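Local coordinates for protein agrin (Gallus gallus, PDB 1PZ7) that organises acetylcholine receptor clusters at the neuromuscular junction as a basal lamina protein, its function modulated by alternative splicing and calcium binding, at residues V87-D92 / V98-T103; R177-I180 / E185-L188; I15-R20 / L150-M155; S75-L80 / A161-K166; K115-R118 / G123-Q126. One frame throughout, in Å; residues are numbered along the deposited sequence.

How the interactions relate
From the N terminus, interaction 3 brings strand 15-18 to the end of strand 149-152 and closes the longest loop. Interactions 1 and 5 lie within that loop and also within the one that interaction 4 closes between 75-80 and 161-166; interactions 3 and 4 cross, since their segments alternate. Interactions 1 and 5 are beta hairpins in series, one in each sheet; M89, Y91 and L100 pack on G123, L125 and the backbone of S124. Strand 77-83 of interaction 4 hydrogen-bonds to strand 86-92 of interaction 1 beside the calcium ion. Interaction 2 comes last, a short hairpin whose L186 and L188 pack on L150 and L152 of interaction 3.

Interaction 1. Residues V87-D92 / V98-T103; sequences VQMMYD and VVLRST
V87-D92 and V98-T103 run antiparallel with axes 4.6 Å apart; M89/L100 and Y91/V98 are the hydrogen-bonded pairs, and Q88/R101 and M90/V99 the non-hydrogen-bonded ones. L100 N reaches M89 O at 2.8 Å and M89 N reaches L100 O at 2.9 Å. At Y91/V98 the pairing is looser, with Y91 N 3.3 Å from V98 O. V98 lays its CG1 over one face of the Y91 ring, a CH-pi contact 3.6 Å from the centroid. Both groups stand between backbone N and carbonyl carbon (chi1 52° for Y91, 67° for V98), so the two side chains run alongside each other and the methyl comes to lie above the ring. On the face of the sheet that carries Y91 and V98, M89 CE touches L100 CD2 at 4.0 Å. The opposite face of the sheet carries M90, whose CE meets V99 CG2 at 3.8 Å. A water joins V87 N to S102 OG, which also bonds E130. The Y91 hydroxyl is held by the carbonyl of R121, and the R101 guanidinium by that of V83. Strand 98-103 forms one edge of its six-stranded sheet, while strand 86-92 is flanked on its other side by strand 77-83; V87, M89 and Y91 pack inward on strand 112-119 of the facing sheet.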
# COMPACT_ATOMS: atom_id res chain seq x y z
N VAL A 87 -5.59 3.13 9.71
CA VAL A 87 -4.57 2.79 8.74
C VAL A 87 -3.27 2.53 9.49
O VAL A 87 -2.93 3.24 10.44
CB VAL A 87 -4.34 3.92 7.73
CG1 VAL A 87 -3.19 3.57 6.78
CG2 VAL A 87 -5.61 4.20 6.94
N GLN A 88 -2.56 1.50 9.07
CA GLN A 88 -1.24 1.26 9.60
C GLN A 88 -0.31 0.84 8.48
O GLN A 88 -0.74 0.26 7.48
CB GLN A 88 -1.26 0.24 10.73
CG GLN A 88 -1.62 -1.17 10.33
CD GLN A 88 -1.51 -2.12 11.50
OE1 GLN A 88 -0.98 -3.23 11.37
NE2 GLN A 88 -2.01 -1.70 12.65
N MET A 89 0.96 1.16 8.66
CA MET A 89 2.00 0.75 7.74
C MET A 89 2.83 -0.29 8.44
O MET A 89 3.10 -0.20 9.64
CB MET A 89 2.86 1.94 7.34
CG MET A 89 3.97 1.56 6.39
SD MET A 89 4.77 2.96 5.60
CE MET A 89 5.40 3.82 7.01
N MET A 90 3.24 -1.30 7.68
CA MET A 90 4.04 -2.38 8.21
C MET A 90 5.09 -2.72 7.17
O MET A 90 4.80 -2.76 5.99
CB MET A 90 3.14 -3.58 8.47
CG MET A 90 3.81 -4.78 9.06
SD MET A 90 2.54 -5.95 9.60
CE MET A 90 3.45 -6.81 10.82
N TYR A 91 6.33 -2.92 7.61
CA TYR A 91 7.37 -3.39 6.71
C TYR A 91 8.37 -4.27 7.44
O TYR A 91 8.61 -4.11 8.63
CB TYR A 91 8.07 -2.25 5.96
CG TYR A 91 8.61 -1.11 6.80
CD1 TYR A 91 9.92 -1.13 7.29
CD2 TYR A 91 7.83 0.00 7.06
CE1 TYR A 91 10.42 -0.07 8.04
CE2 TYR A 91 8.31 1.06 7.81
CZ TYR A 91 9.60 1.02 8.30
OH TYR A 91 10.05 2.09 9.04
N ASP A 92 8.90 -5.23 6.69
CA ASP A 92 9.94 -6.13 7.16
C ASP A 92 10.97 -6.10 6.06
O ASP A 92 10.66 -6.42 4.91
CB ASP A 92 9.39 -7.54 7.38
CG ASP A 92 10.40 -8.46 8.05
OD1 ASP A 92 9.99 -9.53 8.58
OD2 ASP A 92 11.61 -8.20 8.10
N VAL A 98 8.08 -3.81 11.63
CA VAL A 98 7.67 -2.71 12.48
C VAL A 98 6.28 -2.31 12.01
O VAL A 98 5.93 -2.50 10.84
CB VAL A 98 8.63 -1.51 12.40
CG1 VAL A 98 8.57 -0.85 11.03
CG2 VAL A 98 8.32 -0.48 13.49
N VAL A 99 5.48 -1.79 12.93
CA VAL A 99 4.15 -1.30 12.61
C VAL A 99 4.03 0.15 13.06
O VAL A 99 4.40 0.49 14.19
CB VAL A 99 3.06 -2.12 13.32
CG1 VAL A 99 1.69 -1.48 13.14
CG2 VAL A 99 3.05 -3.55 12.81
N LEU A 100 3.53 0.99 12.16
CA LEU A 100 3.26 2.40 12.46
C LEU A 100 1.76 2.55 12.33
O LEU A 100 1.22 2.33 11.25
CB LEU A 100 3.99 3.32 11.48
CG LEU A 100 5.49 3.49 11.71
CD1 LEU A 100 6.26 2.23 11.40
CD2 LEU A 100 6.02 4.62 10.87
N ARG A 101 1.10 2.93 13.41
CA ARG A 101 -0.35 2.99 13.45
C ARG A 101 -0.90 4.40 13.59
O ARG A 101 -0.54 5.14 14.52
CB ARG A 101 -0.83 2.13 14.61
CG ARG A 101 -2.28 1.80 14.60
CD ARG A 101 -2.59 0.64 15.53
NE ARG A 101 -4.02 0.50 15.77
CZ ARG A 101 -4.86 -0.05 14.91
NH1 ARG A 101 -6.15 -0.13 15.22
NH2 ARG A 101 -4.44 -0.53 13.75
N SER A 102 -1.77 4.77 12.66
CA SER A 102 -2.41 6.07 12.62
C SER A 102 -3.42 6.22 13.75
O SER A 102 -3.93 5.24 14.28
CB SER A 102 -3.12 6.24 11.27
OG SER A 102 -3.92 7.41 11.24
N THR A 103 -3.72 7.48 14.08
CA THR A 103 -4.72 7.80 15.10
C THR A 103 -6.02 8.32 14.49
O THR A 103 -6.93 8.72 15.22
CB THR A 103 -4.19 8.91 16.05
OG1 THR A 103 -4.09 10.15 15.34
CG2 THR A 103 -2.78 8.61 16.53
O HOH W 1 -6.02 6.01 9.82

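Interaction 2. Residues R177-I180 / E185-L188; sequences RDVI and ELHL
L186 N donates to V179 O at 2.7 Å in a nearly straight bond (174° at the hydrogen) that arrives almost head-on to the carbonyl. In return V179 N does not reach L186 O directly: a water bridges them, accepting from V179 N at 2.9 Å and donating to L186 O at 2.8 Å. The one bridge pair is I180/E185, non-hydrogen-bonded; beyond it 185-188 leaves the strand direction and water takes the place of the second V179-L186 bond. V179 is the apolar centre. With CG1 anti to its amide nitrogen (chi1 -178°), its two methyls part company: CG1 meets L186 CD2 at 3.9 Å, while CG2 meets L188 CD2 at 3.8 Å, the L188 side chain crossing it at about a right angle. I180 folds its CD1 back against the E185 backbone, 3.5 Å from E185 CA. Strand 45-58 lies along the other side of strand 175-181, and L186 and L188 continue onto L150 and L152 of the opposite sheet. Near the surface, D178 OD2 and E185 OE2 stand 4.6 Å apart with a water close to both. Two carboxylates so near each other would probably raise the proton affinity of one of them, and this water may ease their repulsion; the direct tie between the backbones remains the single V179-L186 bond.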
# COMPACT_ATOMS: atom_id res chain seq x y z
N ARG A 177 -8.14 7.01 -5.17
CA ARG A 177 -7.79 7.95 -6.23
C ARG A 177 -6.43 8.58 -5.94
O ARG A 177 -5.94 8.54 -4.81
CB ARG A 177 -8.85 9.05 -6.36
CG ARG A 177 -8.80 10.08 -5.25
CD ARG A 177 -10.00 11.02 -5.23
NE ARG A 177 -9.86 12.04 -4.19
CZ ARG A 177 -10.81 12.89 -3.83
NH1 ARG A 177 -10.57 13.77 -2.87
NH2 ARG A 177 -11.99 12.88 -4.43
N ASP A 178 -5.84 9.14 -6.98
CA ASP A 178 -4.60 9.91 -6.88
C ASP A 178 -3.49 9.19 -6.12
O ASP A 178 -2.96 9.68 -5.11
CB ASP A 178 -4.89 11.27 -6.24
CG ASP A 178 -5.76 12.13 -7.12
OD1 ASP A 178 -6.45 13.03 -6.59
OD2 ASP A 178 -5.81 11.99 -8.36
N VAL A 179 -3.13 8.02 -6.62
CA VAL A 179 -2.08 7.21 -6.02
C VAL A 179 -0.72 7.62 -6.60
O VAL A 179 -0.51 7.57 -7.81
CB VAL A 179 -2.31 5.71 -6.26
CG1 VAL A 179 -1.23 4.88 -5.59
CG2 VAL A 179 -3.68 5.29 -5.74
N ILE A 180 0.18 8.04 -5.71
CA ILE A 180 1.52 8.45 -6.10
C ILE A 180 2.51 7.50 -5.44
O ILE A 180 2.56 7.40 -4.22
CB ILE A 180 1.82 9.89 -5.66
CG1 ILE A 180 0.64 10.83 -5.95
CG2 ILE A 180 3.12 10.39 -6.31
CD1 ILE A 180 0.27 10.97 -7.40
N GLU A 185 2.70 9.45 -10.38
CA GLU A 185 1.27 9.25 -10.32
C GLU A 185 0.92 7.99 -11.08
O GLU A 185 1.32 7.80 -12.23
CB GLU A 185 0.56 10.45 -10.93
CG GLU A 185 -0.95 10.40 -10.87
CD GLU A 185 -1.58 11.62 -11.49
OE1 GLU A 185 -0.86 12.61 -11.70
OE2 GLU A 185 -2.80 11.60 -11.79
N LEU A 186 0.17 7.11 -10.43
CA LEU A 186 -0.23 5.86 -11.03
C LEU A 186 -1.43 6.08 -11.93
O LEU A 186 -2.31 6.88 -11.62
CB LEU A 186 -0.61 4.86 -9.94
CG LEU A 186 0.16 3.54 -9.89
CD1 LEU A 186 1.66 3.79 -9.82
CD2 LEU A 186 -0.31 2.73 -8.71
N HIS A 187 -1.45 5.39 -13.06
CA HIS A 187 -2.60 5.40 -13.95
C HIS A 187 -3.34 4.12 -13.57
O HIS A 187 -3.11 3.07 -14.14
CB HIS A 187 -2.17 5.41 -15.41
CG HIS A 187 -1.32 6.59 -15.79
ND1 HIS A 187 -0.48 6.58 -16.88
CD2 HIS A 187 -1.19 7.81 -15.23
CE1 HIS A 187 0.14 7.75 -16.97
NE2 HIS A 187 -0.27 8.51 -15.97
N LEU A 188 -4.23 4.22 -12.58
CA LEU A 188 -4.89 3.06 -12.01
C LEU A 188 -5.50 2.11 -13.03
O LEU A 188 -5.32 0.89 -12.93
CB LEU A 188 -5.95 3.49 -10.99
CG LEU A 188 -5.41 4.25 -9.78
CD1 LEU A 188 -6.56 4.65 -8.88
CD2 LEU A 188 -4.37 3.43 -9.00
O HOH W 2 -4.92 10.56 -10.49
O HOH W 3 -3.86 7.65 -9.43

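Interaction 3. Residues I15-R20 / L150-M155; sequences IAFDGR and LWLGGM
F17 leans its ring on bare backbone: CD1 lies 3.7 Å from G153 CA and CE1 3.6 Å from L152 O. No hydrogen bond crosses the contact. The ring can come this close because G153, at positive phi (81°), has no side chain on the side turned to F17. The far end of the ring is met by a methyl, with F17 CZ 4.0 Å from L152 CD2, the two side chains crossing at about a right angle. F17 has CG beside its amide nitrogen and anti to the carbonyl carbon (chi1 -68°), which carries the ring off its own strand toward L152. The contact spans the beta sandwich of the laminin G domain: strand 15-18 pairs with strand 175-181 in one sheet and strand 149-152 with 23-26 in the other, and F17 also packs on M23 and I176. At the end of the strand D18 forms an Asx turn, its OD2 accepting from R20 N at 2.8 Å. D18 OD1 takes a salt bridge from R20 NH2 at 3.1 Å, met from above the carboxylate plane. A water lies between the two loops, 3.2 Å from G19 O and 3.1 Å from G153 O.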
# COMPACT_ATOMS: atom_id res chain seq x y z
N ILE A 15 -11.47 4.94 -8.47
CA ILE A 15 -11.76 3.54 -8.78
C ILE A 15 -12.35 2.83 -7.56
O ILE A 15 -11.91 3.04 -6.44
CB ILE A 15 -10.48 2.84 -9.25
CG1 ILE A 15 -9.96 3.50 -10.54
CG2 ILE A 15 -10.71 1.36 -9.46
CD1 ILE A 15 -10.95 3.51 -11.68
N ALA A 16 -13.36 2.00 -7.81
CA ALA A 16 -14.06 1.28 -6.76
C ALA A 16 -13.47 -0.11 -6.58
O ALA A 16 -13.09 -0.76 -7.56
CB ALA A 16 -15.54 1.18 -7.07
N PHE A 17 -13.43 -0.56 -5.33
CA PHE A 17 -12.93 -1.87 -4.95
C PHE A 17 -14.04 -2.58 -4.19
O PHE A 17 -14.59 -2.03 -3.23
CB PHE A 17 -11.68 -1.71 -4.08
CG PHE A 17 -10.50 -1.17 -4.83
CD1 PHE A 17 -9.48 -2.00 -5.24
CD2 PHE A 17 -10.44 0.18 -5.16
CE1 PHE A 17 -8.41 -1.50 -5.95
CE2 PHE A 17 -9.37 0.67 -5.87
CZ PHE A 17 -8.36 -0.17 -6.27
N ASP A 18 -14.40 -3.78 -4.63
CA ASP A 18 -15.54 -4.49 -4.06
C ASP A 18 -15.18 -5.61 -3.09
O ASP A 18 -16.06 -6.33 -2.63
CB ASP A 18 -16.42 -5.05 -5.18
CG ASP A 18 -15.75 -6.18 -5.94
OD1 ASP A 18 -16.38 -6.70 -6.89
OD2 ASP A 18 -14.62 -6.63 -5.66
N GLY A 19 -13.90 -5.75 -2.76
CA GLY A 19 -13.47 -6.81 -1.86
C GLY A 19 -12.70 -7.91 -2.58
O GLY A 19 -11.91 -8.62 -1.96
N ARG A 20 -12.97 -8.07 -3.88
CA ARG A 20 -12.24 -9.04 -4.70
C ARG A 20 -11.35 -8.30 -5.69
O ARG A 20 -10.55 -8.92 -6.40
CB ARG A 20 -13.20 -9.91 -5.48
CG ARG A 20 -14.07 -10.81 -4.66
CD ARG A 20 -15.16 -11.43 -5.49
NE ARG A 20 -16.05 -10.40 -6.03
CZ ARG A 20 -16.82 -10.54 -7.10
NH1 ARG A 20 -16.84 -11.68 -7.78
NH2 ARG A 20 -17.59 -9.53 -7.49
N LEU A 150 3.66 -4.33 -7.13
CA LEU A 150 2.80 -3.54 -6.26
C LEU A 150 1.35 -3.95 -6.48
O LEU A 150 0.89 -4.05 -7.62
CB LEU A 150 2.98 -2.05 -6.57
CG LEU A 150 2.02 -1.09 -5.89
CD1 LEU A 150 2.25 -1.07 -4.40
CD2 LEU A 150 2.17 0.31 -6.48
N TRP A 151 0.64 -4.21 -5.39
CA TRP A 151 -0.77 -4.58 -5.47
C TRP A 151 -1.61 -3.57 -4.72
O TRP A 151 -1.24 -3.12 -3.65
CB TRP A 151 -1.00 -5.98 -4.90
CG TRP A 151 -0.37 -7.08 -5.70
CD1 TRP A 151 0.87 -7.61 -5.54
CD2 TRP A 151 -0.97 -7.79 -6.79
NE1 TRP A 151 1.09 -8.60 -6.47
CE2 TRP A 151 -0.03 -8.73 -7.25
CE3 TRP A 151 -2.21 -7.73 -7.43
CZ2 TRP A 151 -0.28 -9.60 -8.31
CZ3 TRP A 151 -2.46 -8.58 -8.49
CH2 TRP A 151 -1.50 -9.51 -8.91
N LEU A 152 -2.76 -3.22 -5.30
CA LEU A 152 -3.65 -2.25 -4.69
C LEU A 152 -5.01 -2.90 -4.44
O LEU A 152 -5.53 -3.60 -5.30
CB LEU A 152 -3.80 -1.06 -5.63
CG LEU A 152 -4.47 0.21 -5.14
CD1 LEU A 152 -3.67 0.87 -4.04
CD2 LEU A 152 -4.64 1.16 -6.31
N GLY A 153 -5.56 -2.68 -3.24
CA GLY A 153 -6.88 -3.17 -2.87
C GLY A 153 -6.94 -4.62 -2.43
O GLY A 153 -7.98 -5.11 -2.01
N GLY A 154 -5.82 -5.32 -2.54
CA GLY A 154 -5.80 -6.73 -2.25
C GLY A 154 -4.51 -7.32 -2.76
O GLY A 154 -3.62 -6.58 -3.19
N MET A 155 -4.43 -8.64 -2.72
CA MET A 155 -3.20 -9.33 -3.03
C MET A 155 -3.48 -10.66 -3.70
O MET A 155 -4.47 -11.32 -3.39
CB MET A 155 -2.50 -9.60 -1.71
CG MET A 155 -1.05 -9.85 -1.80
SD MET A 155 -0.39 -9.22 -0.29
CE MET A 155 -0.89 -10.46 0.88
O HOH W 4 -8.96 -7.92 -2.83

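Interaction 4. Residues S75-L80 / A161-K166; sequences SDYIAL and AHKLPK. With CA (calcium ion), chain C.
Beside the calcium site of the laminin G domain, Y77, the residue after the metal ligand D76, meets K163 and L164 of the 161-166 loop. The lysine comes from the opposite direction to the tyrosine and brings NZ to 3.7 Å from Y77 CE2, obliquely to the ring, while L164 CD2 touches Y77 OH at 4.0 Å as the two side chains slide past each other. No direct hydrogen bond links the segments; the ammonium works through two waters. One bridges K163 NZ to the backbone O of S75 and the other joins K163 NZ to Y77 OH, each 2.8 Å from NZ. The lysine leaves the backbone on the side between N and C (chi1 70°) and then runs fully extended, which spans the distance to Y77. A type I turn presents both loop residues, closed by L164 N to A161 O at 3.1 Å. The Y77 ring is also stacked with W67. D76 binds calcium through OD1 at 2.3 Å, while its OD2 accepts from a water that is itself a rather distant ligand, 2.8 Å from the metal. A second water, D145 and the carbonyls of L93 and Q143 complete the shell. Two acidic side chains, two backbone carbonyls and water at the rim of a beta sandwich form the calcium site characteristic of laminin G domains.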
# COMPACT_ATOMS: atom_id res chain seq x y z
N SER A 75 9.76 -13.09 1.30
CA SER A 75 9.97 -11.74 0.78
C SER A 75 9.82 -10.58 1.75
O SER A 75 8.99 -10.61 2.67
CB SER A 75 9.02 -11.50 -0.39
OG SER A 75 9.25 -12.41 -1.44
N ASP A 76 10.63 -9.55 1.52
CA ASP A 76 10.48 -8.28 2.20
C ASP A 76 9.16 -7.70 1.73
O ASP A 76 8.64 -8.08 0.68
CB ASP A 76 11.57 -7.30 1.78
CG ASP A 76 12.93 -7.65 2.31
OD1 ASP A 76 13.89 -6.94 1.94
OD2 ASP A 76 13.14 -8.60 3.10
N TYR A 77 8.62 -6.75 2.47
CA TYR A 77 7.40 -6.09 2.07
C TYR A 77 7.21 -4.79 2.81
O TYR A 77 7.79 -4.58 3.87
CB TYR A 77 6.18 -6.99 2.35
CG TYR A 77 6.06 -7.37 3.80
CD1 TYR A 77 5.31 -6.59 4.68
CD2 TYR A 77 6.70 -8.48 4.30
CE1 TYR A 77 5.21 -6.92 6.02
CE2 TYR A 77 6.61 -8.82 5.63
CZ TYR A 77 5.86 -8.04 6.48
OH TYR A 77 5.78 -8.39 7.81
N ILE A 78 6.41 -3.92 2.22
CA ILE A 78 5.92 -2.73 2.89
C ILE A 78 4.46 -2.67 2.46
O ILE A 78 4.13 -2.85 1.28
CB ILE A 78 6.72 -1.45 2.55
CG1 ILE A 78 6.18 -0.26 3.34
CG2 ILE A 78 6.69 -1.14 1.06
CD1 ILE A 78 7.16 0.89 3.40
N ALA A 79 3.57 -2.49 3.43
CA ALA A 79 2.15 -2.52 3.14
C ALA A 79 1.37 -1.51 3.96
O ALA A 79 1.79 -1.14 5.06
CB ALA A 79 1.60 -3.91 3.40
N LEU A 80 0.25 -1.08 3.39
CA LEU A 80 -0.72 -0.22 4.07
C LEU A 80 -2.00 -1.02 4.21
O LEU A 80 -2.43 -1.67 3.26
CB LEU A 80 -1.00 1.04 3.27
CG LEU A 80 0.21 1.95 3.04
CD1 LEU A 80 -0.16 3.14 2.17
CD2 LEU A 80 0.79 2.40 4.36
N ALA A 161 0.27 -13.77 4.56
CA ALA A 161 -0.59 -12.93 5.39
C ALA A 161 -1.10 -13.77 6.55
O ALA A 161 -1.83 -13.28 7.41
CB ALA A 161 -1.75 -12.37 4.58
N HIS A 162 -0.73 -15.04 6.58
CA HIS A 162 -1.12 -15.91 7.67
C HIS A 162 -0.41 -15.43 8.93
O HIS A 162 -0.92 -15.58 10.04
CB HIS A 162 -0.77 -17.36 7.36
CG HIS A 162 -1.52 -17.91 6.19
ND1 HIS A 162 -1.29 -19.18 5.69
CD2 HIS A 162 -2.49 -17.37 5.42
CE1 HIS A 162 -2.10 -19.39 4.66
NE2 HIS A 162 -2.83 -18.31 4.48
N LYS A 163 0.77 -14.85 8.74
CA LYS A 163 1.57 -14.34 9.84
C LYS A 163 1.12 -12.95 10.28
O LYS A 163 1.72 -12.37 11.18
CB LYS A 163 3.05 -14.28 9.42
CG LYS A 163 3.38 -13.21 8.38
CD LYS A 163 4.86 -13.26 7.99
CE LYS A 163 5.22 -12.26 6.90
NZ LYS A 163 6.64 -12.42 6.49
N LEU A 164 0.07 -12.42 9.65
CA LEU A 164 -0.38 -11.05 9.92
C LEU A 164 -1.84 -10.96 10.38
O LEU A 164 -2.59 -11.92 10.27
CB LEU A 164 -0.23 -10.22 8.65
CG LEU A 164 1.17 -10.18 8.04
CD1 LEU A 164 1.13 -9.51 6.69
CD2 LEU A 164 2.12 -9.44 8.95
N PRO A 165 -2.22 -9.80 10.90
CA PRO A 165 -3.63 -9.56 11.24
C PRO A 165 -4.53 -9.87 10.04
O PRO A 165 -4.13 -9.70 8.89
CB PRO A 165 -3.65 -8.07 11.58
CG PRO A 165 -2.28 -7.77 12.06
CD PRO A 165 -1.38 -8.64 11.23
N LYS A 166 -5.75 -10.30 10.32
CA LYS A 166 -6.70 -10.71 9.28
C LYS A 166 -6.91 -9.65 8.20
O LYS A 166 -7.22 -9.99 7.06
CB LYS A 166 -8.04 -11.10 9.90
CG LYS A 166 -8.14 -12.57 10.26
CD LYS A 166 -8.07 -13.44 9.01
CE LYS A 166 -8.14 -14.90 9.35
NZ LYS A 166 -8.00 -15.75 8.13
CA CA C . 16.01 -6.37 2.72
O HOH W 5 7.11 -12.29 3.76
O HOH W 6 15.83 -9.13 3.12
O HOH W 7 7.47 -10.51 8.43
O HOH W 8 18.36 -6.22 3.17

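Interaction 5. Residues K115-R118 / G123-Q126; sequences KAYR and GSLQ
G123 faces R118 in a non-hydrogen-bonded pair, its CA 3.3 Å from Y117 O. S124 follows as the partner of Y117: S124 N donates to Y117 O at 2.8 Å and Y117 N to S124 O at 2.9 Å. S124 CB rests 3.6 Å from the centre of the Y117 ring, over one face, a CH-pi contact nearer the hydroxyl end. A chi1 of 66° swings the tyrosine ring back across the partner strand, where it covers the serine. S124 OG has two waters at 2.7 Å; one leads to Y117 OH and the other donates to K115 O. L125 turns to the other face of the sheet, where its CD1 meets A116 CB at 3.8 Å. Q126 closes the segment against K115, with Q126 N to K115 O at 2.8 Å and the reciprocal bond from K115 N to Q126 O. K115 O is thus gripped by an amide and a water. The R118 guanidinium is held by the carbonyls of Q120 and L47. This hairpin lies in the larger sheet, with strand 45-58 pairing along 112-119 and strand 133-136 along 122-127; A116 and R118 face inward onto L80 and M89, and I78 and Y91, of the opposing sheet.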
# COMPACT_ATOMS: atom_id res chain seq x y z
N LYS A 115 -0.31 9.71 3.60
CA LYS A 115 1.07 9.90 3.18
C LYS A 115 1.92 8.96 4.01
O LYS A 115 1.96 9.04 5.24
CB LYS A 115 1.52 11.34 3.38
CG LYS A 115 2.99 11.56 3.11
CD LYS A 115 3.40 13.00 3.28
CE LYS A 115 2.95 13.84 2.11
NZ LYS A 115 3.47 15.23 2.24
N ALA A 116 2.60 8.03 3.34
CA ALA A 116 3.40 7.04 4.04
C ALA A 116 4.73 6.88 3.34
O ALA A 116 4.78 6.69 2.13
CB ALA A 116 2.66 5.74 4.07
N TYR A 117 5.82 6.96 4.10
CA TYR A 117 7.13 6.78 3.52
C TYR A 117 8.10 6.09 4.45
O TYR A 117 7.90 6.01 5.67
CB TYR A 117 7.70 8.10 2.99
CG TYR A 117 8.02 9.15 4.02
CD1 TYR A 117 7.11 10.16 4.30
CD2 TYR A 117 9.24 9.17 4.68
CE1 TYR A 117 7.40 11.15 5.22
CE2 TYR A 117 9.54 10.16 5.61
CZ TYR A 117 8.61 11.14 5.87
OH TYR A 117 8.91 12.11 6.80
N ARG A 118 9.16 5.56 3.85
CA ARG A 118 10.21 4.87 4.55
C ARG A 118 11.53 5.28 3.93
O ARG A 118 11.65 5.33 2.71
CB ARG A 118 10.04 3.35 4.42
CG ARG A 118 11.18 2.55 5.04
CD ARG A 118 11.21 1.09 4.63
NE ARG A 118 11.52 0.96 3.20
CZ ARG A 118 12.74 0.86 2.68
NH1 ARG A 118 13.82 0.87 3.44
NH2 ARG A 118 12.87 0.74 1.37
N GLY A 123 10.36 5.05 9.32
CA GLY A 123 9.07 5.16 8.67
C GLY A 123 8.27 6.35 9.16
O GLY A 123 8.49 6.85 10.27
N SER A 124 7.33 6.79 8.33
CA SER A 124 6.44 7.88 8.67
C SER A 124 5.08 7.60 8.06
O SER A 124 4.98 7.19 6.91
CB SER A 124 6.97 9.21 8.14
OG SER A 124 6.07 10.28 8.43
N LEU A 125 4.04 7.82 8.85
CA LEU A 125 2.68 7.64 8.39
C LEU A 125 1.84 8.82 8.84
O LEU A 125 1.83 9.17 10.02
CB LEU A 125 2.09 6.34 8.94
CG LEU A 125 0.62 6.08 8.61
CD1 LEU A 125 0.42 5.92 7.10
CD2 LEU A 125 0.13 4.85 9.34
N GLN A 126 1.14 9.44 7.89
CA GLN A 126 0.26 10.56 8.21
C GLN A 126 -1.04 10.42 7.47
O GLN A 126 -1.07 10.49 6.24
CB GLN A 126 0.89 11.91 7.85
CG GLN A 126 -0.06 13.08 8.14
CD GLN A 126 0.44 14.43 7.67
OE1 GLN A 126 -0.31 15.41 7.71
NE2 GLN A 126 1.68 14.48 7.23
O HOH W 9 4.16 10.63 6.52
O HOH W 10 7.44 12.44 9.31